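Local coordinates for VP4 CORE protein (Bluetongue virus, PDB 2JHP) that adds the cap to viral RNA as a multifunctional capping enzyme of the virus core, with methyltransferase sites that bind the S-adenosyl-L-homocysteine product, at residues A[123-126]-A[131-134]; A[426-431]-A[500-505]. All blocks are in the same frame, centred on the assembly; numbering follows the deposited sequence.

Contact 1: residues A[123-126]-A[131-134]; sequences NYAF and EFHG. With SAH (S-adenosyl-L-homocysteine), chain B.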
ATOM      1  N   ASN A 123      -0.575   7.879   2.156  1.00 12.22           N
ATOM      2  CA  ASN A 123      -1.290   9.022   2.699  1.00 15.40           C
ATOM      3  C   ASN A 123      -0.993  10.266   1.917  1.00 -8.64           C
ATOM      4  O   ASN A 123      -1.895  10.987   1.599  1.00 12.86           O
ATOM      5  CB  ASN A 123      -1.046   9.186   4.198  1.00 18.43           C
ATOM      6  CG  ASN A 123      -1.643   8.029   5.019  1.00 80.94           C
ATOM      7  OD1 ASN A 123      -2.377   7.172   4.502  1.00 28.20           O
ATOM      8  ND2 ASN A 123      -1.318   8.003   6.305  1.00 24.90           N
ATOM      9  N   TYR A 124       0.262  10.470   1.543  1.00 19.47           N
ATOM     10  CA  TYR A 124       0.623  11.568   0.644  1.00 13.05           C
ATOM     11  C   TYR A 124      -0.196  11.465  -0.650  1.00 14.09           C
ATOM     12  O   TYR A 124      -0.714  12.481  -1.158  1.00 12.86           O
ATOM     13  CB  TYR A 124       2.132  11.569   0.345  1.00 13.26           C
ATOM     14  CG  TYR A 124       2.540  12.415  -0.854  1.00 29.51           C
ATOM     15  CD1 TYR A 124       2.731  13.796  -0.731  1.00 28.85           C
ATOM     16  CD2 TYR A 124       2.737  11.833  -2.116  1.00 10.92           C
ATOM     17  CE1 TYR A 124       3.109  14.573  -1.824  1.00 19.08           C
ATOM     18  CE2 TYR A 124       3.113  12.606  -3.225  1.00 20.86           C
ATOM     19  CZ  TYR A 124       3.296  13.978  -3.072  1.00 11.94           C
ATOM     20  OH  TYR A 124       3.659  14.753  -4.165  1.00 28.21           O
ATOM     21  N   ALA A 125      -0.318  10.232  -1.151  1.00 15.69           N
ATOM     22  CA  ALA A 125      -1.029   9.951  -2.399  1.00 11.76           C
ATOM     23  C   ALA A 125      -2.535  10.208  -2.320  1.00 25.53           C
ATOM     24  O   ALA A 125      -3.142  10.580  -3.327  1.00 20.19           O
ATOM     25  CB  ALA A 125      -0.751   8.528  -2.891  1.00 11.62           C
ATOM     26  N   PHE A 126      -3.134  10.016  -1.144  1.00 21.18           N
ATOM     27  CA  PHE A 126      -4.563  10.293  -0.980  1.00 20.30           C
ATOM     28  C   PHE A 126      -4.798  11.798  -0.961  1.00 18.77           C
ATOM     29  O   PHE A 126      -5.884  12.269  -1.318  1.00 18.04           O
ATOM     30  CB  PHE A 126      -5.131   9.647   0.287  1.00 14.65           C
ATOM     31  CG  PHE A 126      -5.417   8.182   0.146  1.00  9.55           C
ATOM     32  CD1 PHE A 126      -4.738   7.243   0.926  1.00 10.33           C
ATOM     33  CD2 PHE A 126      -6.375   7.722  -0.768  1.00 12.95           C
ATOM     34  CE1 PHE A 126      -5.007   5.867   0.798  1.00 11.70           C
ATOM     35  CE2 PHE A 126      -6.650   6.345  -0.901  1.00 15.22           C
ATOM     36  CZ  PHE A 126      -5.958   5.420  -0.115  1.00 22.27           C
ATOM     37  N   GLU A 131      -6.817   8.930  -8.879  1.00 11.16           N
ATOM     38  CA  GLU A 131      -6.698   7.549  -9.357  1.00 17.87           C
ATOM     39  C   GLU A 131      -5.625   6.728  -8.616  1.00 19.92           C
ATOM     40  O   GLU A 131      -4.509   7.221  -8.381  1.00 21.29           O
ATOM     41  CB  GLU A 131      -6.385   7.525 -10.855  1.00 13.73           C
ATOM     42  CG  GLU A 131      -7.425   8.161 -11.755  1.00 11.31           C
ATOM     43  CD  GLU A 131      -7.301   7.710 -13.201  1.00 87.25           C
ATOM     44  OE1 GLU A 131      -6.293   7.063 -13.545  1.00 24.34           O
ATOM     45  OE2 GLU A 131      -8.216   7.992 -13.998  1.00 29.00           O
ATOM     46  N   PHE A 132      -5.972   5.486  -8.259  1.00 11.92           N
ATOM     47  CA  PHE A 132      -5.033   4.540  -7.637  1.00 11.52           C
ATOM     48  C   PHE A 132      -4.969   3.237  -8.410  1.00 16.02           C
ATOM     49  O   PHE A 132      -5.986   2.575  -8.611  1.00 19.27           O
ATOM     50  CB  PHE A 132      -5.395   4.276  -6.190  1.00-12.34           C
ATOM     51  CG  PHE A 132      -5.146   5.434  -5.313  1.00 25.46           C
ATOM     52  CD1 PHE A 132      -5.990   6.546  -5.352  1.00 17.82           C
ATOM     53  CD2 PHE A 132      -4.052   5.444  -4.451  1.00 21.10           C
ATOM     54  CE1 PHE A 132      -5.752   7.645  -4.536  1.00 14.88           C
ATOM     55  CE2 PHE A 132      -3.799   6.540  -3.631  1.00  9.00           C
ATOM     56  CZ  PHE A 132      -4.651   7.643  -3.675  1.00 20.30           C
ATOM     57  N   HIS A 133      -3.767   2.880  -8.858  1.00 14.14           N
ATOM     58  CA  HIS A 133      -3.579   1.650  -9.619  1.00 22.62           C
ATOM     59  C   HIS A 133      -2.843   0.561  -8.833  1.00 11.88           C
ATOM     60  O   HIS A 133      -2.176   0.844  -7.837  1.00 15.92           O
ATOM     61  CB  HIS A 133      -2.927   1.958 -10.964  1.00  9.48           C
ATOM     62  CG  HIS A 133      -3.761   2.853 -11.830  1.00 13.77           C
ATOM     63  ND1 HIS A 133      -4.644   2.368 -12.772  1.00  9.01           N
ATOM     64  CD2 HIS A 133      -3.878   4.202 -11.867  1.00 -5.03           C
ATOM     65  CE1 HIS A 133      -5.256   3.378 -13.364  1.00 11.21           C
ATOM     66  NE2 HIS A 133      -4.809   4.502 -12.833  1.00 10.02           N
ATOM     67  N   GLY A 134      -3.016  -0.684  -9.281  1.00 17.38           N
ATOM     68  CA  GLY A 134      -2.523  -1.883  -8.593  1.00 15.42           C
ATOM     69  C   GLY A 134      -3.094  -2.025  -7.189  1.00 10.32           C
ATOM     70  O   GLY A 134      -2.398  -2.462  -6.269  1.00 19.97           O
TER
HETATM   71  N   SAH B1645      -0.941  -0.631  -4.536  1.00 34.62           N
HETATM   72  CA  SAH B1645      -1.230  -1.256  -3.207  1.00 17.59           C
HETATM   73  CB  SAH B1645      -1.059  -2.778  -3.157  1.00 14.75           C
HETATM   74  CG  SAH B1645      -0.111  -3.471  -4.118  1.00 48.60           C
HETATM   75  SD  SAH B1645      -0.365  -5.267  -4.071  1.00 14.02           S
HETATM   76  C   SAH B1645      -0.479  -0.589  -2.066  1.00 19.67           C
HETATM   77  O   SAH B1645      -0.380   0.639  -2.016  1.00 20.34           O
HETATM   78  OXT SAH B1645       0.013  -1.253  -1.153  1.00 46.07           O
HETATM   79  C5' SAH B1645      -0.043  -5.360  -5.856  1.00 -6.02           C
HETATM   80  C4' SAH B1645      -1.308  -5.530  -6.680  1.00  4.74           C
HETATM   81  O4' SAH B1645      -1.173  -4.906  -7.941  1.00  7.70           O
HETATM   82  C3' SAH B1645      -1.645  -6.996  -6.939  1.00  0.69           C
HETATM   83  O3' SAH B1645      -3.046  -7.128  -6.763  1.00 -7.14           O
HETATM   84  C2' SAH B1645      -1.302  -7.210  -8.405  1.00 -0.27           C
HETATM   85  O2' SAH B1645      -2.149  -8.129  -9.041  1.00 10.14           O
HETATM   86  C1' SAH B1645      -1.520  -5.812  -8.983  1.00 -1.73           C
HETATM   87  N9  SAH B1645      -0.758  -5.571 -10.229  1.00 14.19           N
HETATM   88  C8  SAH B1645       0.506  -6.018 -10.539  1.00 -2.81           C
HETATM   89  N7  SAH B1645       0.828  -5.579 -11.783  1.00 19.58           N
HETATM   90  C5  SAH B1645      -0.208  -4.858 -12.274  1.00 -6.33           C
HETATM   91  C6  SAH B1645      -0.412  -4.181 -13.479  1.00 10.97           C
HETATM   92  N6  SAH B1645       0.536  -4.170 -14.413  1.00  9.62           N
HETATM   93  N1  SAH B1645      -1.599  -3.506 -13.700  1.00  5.85           N
HETATM   94  C2  SAH B1645      -2.584  -3.505 -12.728  1.00 18.83           C
HETATM   95  N3  SAH B1645      -2.386  -4.174 -11.533  1.00  8.90           N
HETATM   96  C4  SAH B1645      -1.217  -4.844 -11.305  1.00 -4.23           C

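Contact 2: residues A[426-431]-A[500-505]; sequences EVMKKS and AVSLKE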
ATOM      1  N   GLU A 426       7.154   5.031 -18.475  1.00 15.66           N
ATOM      2  CA  GLU A 426       6.086   5.903 -18.954  1.00 28.34           C
ATOM      3  C   GLU A 426       5.117   6.255 -17.821  1.00 26.35           C
ATOM      4  O   GLU A 426       4.632   7.381 -17.746  1.00 17.14           O
ATOM      5  CB  GLU A 426       5.344   5.252 -20.125  1.00 26.39           C
ATOM      6  CG  GLU A 426       4.670   6.223 -21.085  1.00 15.81           C
ATOM      7  CD  GLU A 426       5.484   6.485 -22.354  1.00 38.31           C
ATOM      8  OE1 GLU A 426       5.992   5.500 -22.946  1.00 10.00           O
ATOM      9  OE2 GLU A 426       5.600   7.666 -22.778  1.00 25.35           O
ATOM     10  N   VAL A 427       4.846   5.304 -16.930  1.00 21.00           N
ATOM     11  CA  VAL A 427       4.065   5.596 -15.724  1.00 19.20           C
ATOM     12  C   VAL A 427       4.808   6.540 -14.760  1.00 14.56           C
ATOM     13  O   VAL A 427       4.248   7.541 -14.306  1.00 25.67           O
ATOM     14  CB  VAL A 427       3.638   4.313 -14.983  1.00 22.95           C
ATOM     15  CG1 VAL A 427       3.041   4.649 -13.630  1.00 20.58           C
ATOM     16  CG2 VAL A 427       2.650   3.532 -15.813  1.00  7.97           C
ATOM     17  N   MET A 428       6.069   6.224 -14.468  1.00 27.69           N
ATOM     18  CA  MET A 428       6.893   7.046 -13.574  1.00 23.04           C
ATOM     19  C   MET A 428       7.124   8.497 -14.082  1.00 15.16           C
ATOM     20  O   MET A 428       7.448   9.386 -13.300  1.00 30.76           O
ATOM     21  CB  MET A 428       8.215   6.338 -13.254  1.00 38.11           C
ATOM     22  CG  MET A 428       8.040   4.876 -12.807  1.00 15.90           C
ATOM     23  SD  MET A 428       9.341   4.175 -11.763  1.00 26.30           S
ATOM     24  CE  MET A 428      10.807   4.967 -12.414  1.00 27.66           C
ATOM     25  N   LYS A 429       6.924   8.725 -15.374  1.00 17.84           N
ATOM     26  CA  LYS A 429       7.037  10.061 -15.948  1.00 12.60           C
ATOM     27  C   LYS A 429       5.802  10.941 -15.653  1.00 18.32           C
ATOM     28  O   LYS A 429       5.900  12.167 -15.619  1.00 14.96           O
ATOM     29  CB  LYS A 429       7.304   9.932 -17.463  1.00 -4.95           C
ATOM     30  CG  LYS A 429       7.496  11.179 -18.278  1.00 13.36           C
ATOM     31  CD  LYS A 429       7.799  10.684 -19.683  1.00 -6.90           C
ATOM     32  CE  LYS A 429       8.363  11.741 -20.610  1.00 -7.15           C
ATOM     33  NZ  LYS A 429       7.268  12.209 -21.490  1.00 15.53           N
ATOM     34  N   LYS A 430       4.652  10.309 -15.417  1.00 10.34           N
ATOM     35  CA  LYS A 430       3.390  11.047 -15.273  1.00 10.05           C
ATOM     36  C   LYS A 430       2.668  10.809 -13.942  1.00 13.78           C
ATOM     37  O   LYS A 430       1.726  11.526 -13.610  1.00 19.87           O
ATOM     38  CB  LYS A 430       2.446  10.768 -16.463  1.00 10.06           C
ATOM     39  CG  LYS A 430       2.057   9.283 -16.654  1.00 20.94           C
ATOM     40  CD  LYS A 430       1.047   9.089 -17.789  1.00 22.93           C
ATOM     41  CE  LYS A 430       0.555   7.635 -17.868  1.00 22.20           C
ATOM     42  NZ  LYS A 430      -0.776   7.518 -18.555  1.00 30.56           N
ATOM     43  N   SER A 431       3.102   9.816 -13.177  1.00 29.47           N
ATOM     44  CA  SER A 431       2.427   9.496 -11.919  1.00 18.22           C
ATOM     45  C   SER A 431       2.720  10.562 -10.870  1.00 19.39           C
ATOM     46  O   SER A 431       3.766  11.206 -10.921  1.00 19.29           O
ATOM     47  CB  SER A 431       2.843   8.117 -11.425  1.00 30.42           C
ATOM     48  OG  SER A 431       2.278   7.850 -10.159  1.00 16.43           O
ATOM     49  N   ALA A 500      12.752   2.508  -5.549  1.00 31.69           N
ATOM     50  CA  ALA A 500      12.875   3.850  -6.084  1.00 12.65           C
ATOM     51  C   ALA A 500      11.493   4.449  -6.044  1.00 15.71           C
ATOM     52  O   ALA A 500      10.503   3.744  -6.262  1.00 19.45           O
ATOM     53  CB  ALA A 500      13.457   3.879  -7.532  1.00 -9.12           C
ATOM     54  N   VAL A 501      11.443   5.745  -5.739  1.00 21.65           N
ATOM     55  CA  VAL A 501      10.194   6.489  -5.694  1.00 12.70           C
ATOM     56  C   VAL A 501      10.290   7.723  -6.552  1.00 18.72           C
ATOM     57  O   VAL A 501      11.263   8.483  -6.484  1.00 19.28           O
ATOM     58  CB  VAL A 501       9.815   6.920  -4.270  1.00 26.37           C
ATOM     59  CG1 VAL A 501       8.467   7.592  -4.286  1.00  6.35           C
ATOM     60  CG2 VAL A 501       9.797   5.732  -3.325  1.00 10.39           C
ATOM     61  N   SER A 502       9.254   7.920  -7.351  1.00 -9.94           N
ATOM     62  CA  SER A 502       9.119   9.113  -8.173  1.00 -1.31           C
ATOM     63  C   SER A 502       8.011   9.990  -7.609  1.00  9.56           C
ATOM     64  O   SER A 502       6.981   9.483  -7.199  1.00  9.31           O
ATOM     65  CB  SER A 502       8.810   8.698  -9.615  1.00-12.83           C
ATOM     66  OG  SER A 502       7.611   7.937  -9.685  1.00 12.91           O
ATOM     67  N   LEU A 503       8.222  11.306  -7.598  1.00 -9.81           N
ATOM     68  CA  LEU A 503       7.246  12.254  -7.040  1.00 10.61           C
ATOM     69  C   LEU A 503       6.985  13.418  -7.985  1.00 11.84           C
ATOM     70  O   LEU A 503       7.929  13.973  -8.541  1.00 19.50           O
ATOM     71  CB  LEU A 503       7.740  12.810  -5.704  1.00  4.25           C
ATOM     72  CG  LEU A 503       7.988  11.899  -4.510  1.00 14.35           C
ATOM     73  CD1 LEU A 503       8.595  12.683  -3.374  1.00  8.12           C
ATOM     74  CD2 LEU A 503       6.694  11.287  -4.060  1.00 17.39           C
ATOM     75  N   LYS A 504       5.710  13.786  -8.160  1.00 18.12           N
ATOM     76  CA  LYS A 504       5.352  15.011  -8.897  1.00 -3.84           C
ATOM     77  C   LYS A 504       5.518  16.212  -7.963  1.00 -4.75           C
ATOM     78  O   LYS A 504       4.552  16.810  -7.498  1.00 17.91           O
ATOM     79  CB  LYS A 504       3.938  14.946  -9.485  1.00 11.79           C
ATOM     80  CG  LYS A 504       3.695  15.935 -10.616  1.00 16.68           C
ATOM     81  CD  LYS A 504       2.641  15.423 -11.578  1.00 11.08           C
ATOM     82  CE  LYS A 504       2.509  16.317 -12.796  1.00127.29           C
ATOM     83  NZ  LYS A 504       1.800  15.623 -13.903  1.00 54.32           N
ATOM     84  N   GLU A 505       6.788  16.493  -7.674  1.00-10.62           N
ATOM     85  CA  GLU A 505       7.211  17.574  -6.798  1.00 -9.90           C
ATOM     86  C   GLU A 505       8.316  18.399  -7.482  1.00-11.56           C
ATOM     87  O   GLU A 505       9.297  17.815  -7.970  1.00 20.69           O
ATOM     88  CB  GLU A 505       7.733  16.992  -5.475  1.00 -6.58           C
ATOM     89  CG  GLU A 505       6.652  16.474  -4.544  1.00 23.25           C
ATOM     90  CD  GLU A 505       5.651  17.547  -4.181  1.00 64.70           C
ATOM     91  OE1 GLU A 505       5.962  18.753  -4.326  1.00 27.93           O
ATOM     92  OE2 GLU A 505       4.543  17.180  -3.748  1.00  8.29           O
TER
HETATM   93  O   HOH W   1       6.017   9.611 -10.991  1.00  8.91           O
HETATM   94  O   HOH W   2       4.358  14.648 -15.773  1.00 30.53           O

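Contact 1: residues A[123-126]-A[131-134]
Phe132 and Phe126 form an offset aromatic stack that joins an inner strand of a mixed sheet to the end of the helix just before it in the chain. Residues 123-126 belong to helix 114-128; residues 131-132 form a strand hydrogen-bonded between strands 149-152 and 406-408. The stack is defined by ring centroids 4.6 Å apart and planes inclined by 29°. Phe126 CE2 stands 3.6 Å above the Phe132 ring plane, offset toward the rim, although the two side chains run nearly at right angles. Contact is made by the far end of one ring: Phe132 CZ comes within 3.4 Å of Phe126 CD2. Ala125 O lies closer still, 3.3 Å from Phe132 CZ and oblique to the ring. In Phe132 the ring carbon CG lies opposite the carbonyl carbon, chi1 -70°, which carries the ring off the sheet to the helix. Ala125 fills the adjoining position, its CB 3.7 Å from Phe132 CE2, and itself packs on Ala407 of strand 406-408 and Ile433 of strand 433-437. His133 NE2 donates to Glu131 OE1 at 3.0 Å; the acceptor sits close to the imidazole plane but is met on its anti side, 33° out of the carboxylate plane. Gly134 O accepts from the amino N of S-adenosyl-L-homocysteine at 2.9 Å. Gly134 has positive phi, and its CA lies 3.4 Å from the ribose O4' of the ligand, which suits glycine. A cofactor-binding loop after the first strand is a hallmark of Rossmann-like methyltransferases. The chemistry thus divides along the strand: ring stacking and van der Waals contact, including that with a backbone carbonyl, set the Phe132 side chain against the helix, while two residues later Gly134 O recognises the ligand's amino group.

Contact 2: residues A[426-431]-A[500-505]
Water-mediated polar contacts dominate the meeting of Met428 and Ser431 with Ser502. Water 1 donates to Met428 O at 2.7 Å and also to Ser431 O. It accepts in turn from Ser502 OG at 2.7 Å; three bonds thus bridge residues 428-431 to strand 499-503. Direct approach is looser, with Ser502 OG 3.9 Å from Met428 O. The hydroxyl stands between the backbone N and carbonyl carbon of its own residue, chi1 59°; Ala434 O lies close enough for a weak bond that would compete for the same hydroxyl proton. A second, weaker bridge lies nearer the exposed side, where Lys504 is: water 2 donates to Lys429 O at 2.9 Å and accepts a weak bond from Lys504 NZ. The extended lysine chain brings this ammonium near Lys430 O. Van der Waals contact is modest: Met428 CB lies 4.0 Å from Ser502 OG, and Lys504 CB meets Ser431 O at a similar distance. Within the backbone, Val427 O accepts from both Lys430 N and Ser431 N, which holds residues 427-431 together, while Lys504 centres an inverse gamma turn. The side chain of Ser431 is engaged elsewhere, by Asp408. Helix 421-430 forms the beta-alpha-beta crossover between parallel strands 406-408 and 433-437, and here it reaches the next, antiparallel strand; sheet order 3-2-1-4-5-7-6 is that of class I methyltransferases.

Both contacts set a helix against the same seven-stranded sheet, but from opposite faces: Leu503 points away from residues 426-431 and meets Tyr124 of the other helix, CD2 to CE2 at 3.9 Å. Tyr124 OH and Glu505 OE2, 2.6 Å apart in a probable hydrogen bond, tie the two contacts further. Contact 1 is the more central, its centre about 8 Å from the chain centre against about 16 Å for contact 2, and rests on aromatic and apolar surfaces beside a ligand site. Contact 2, though buried in its middle, runs out to an exposed lysine and relies on water to join backbone carbonyls to polar side chains.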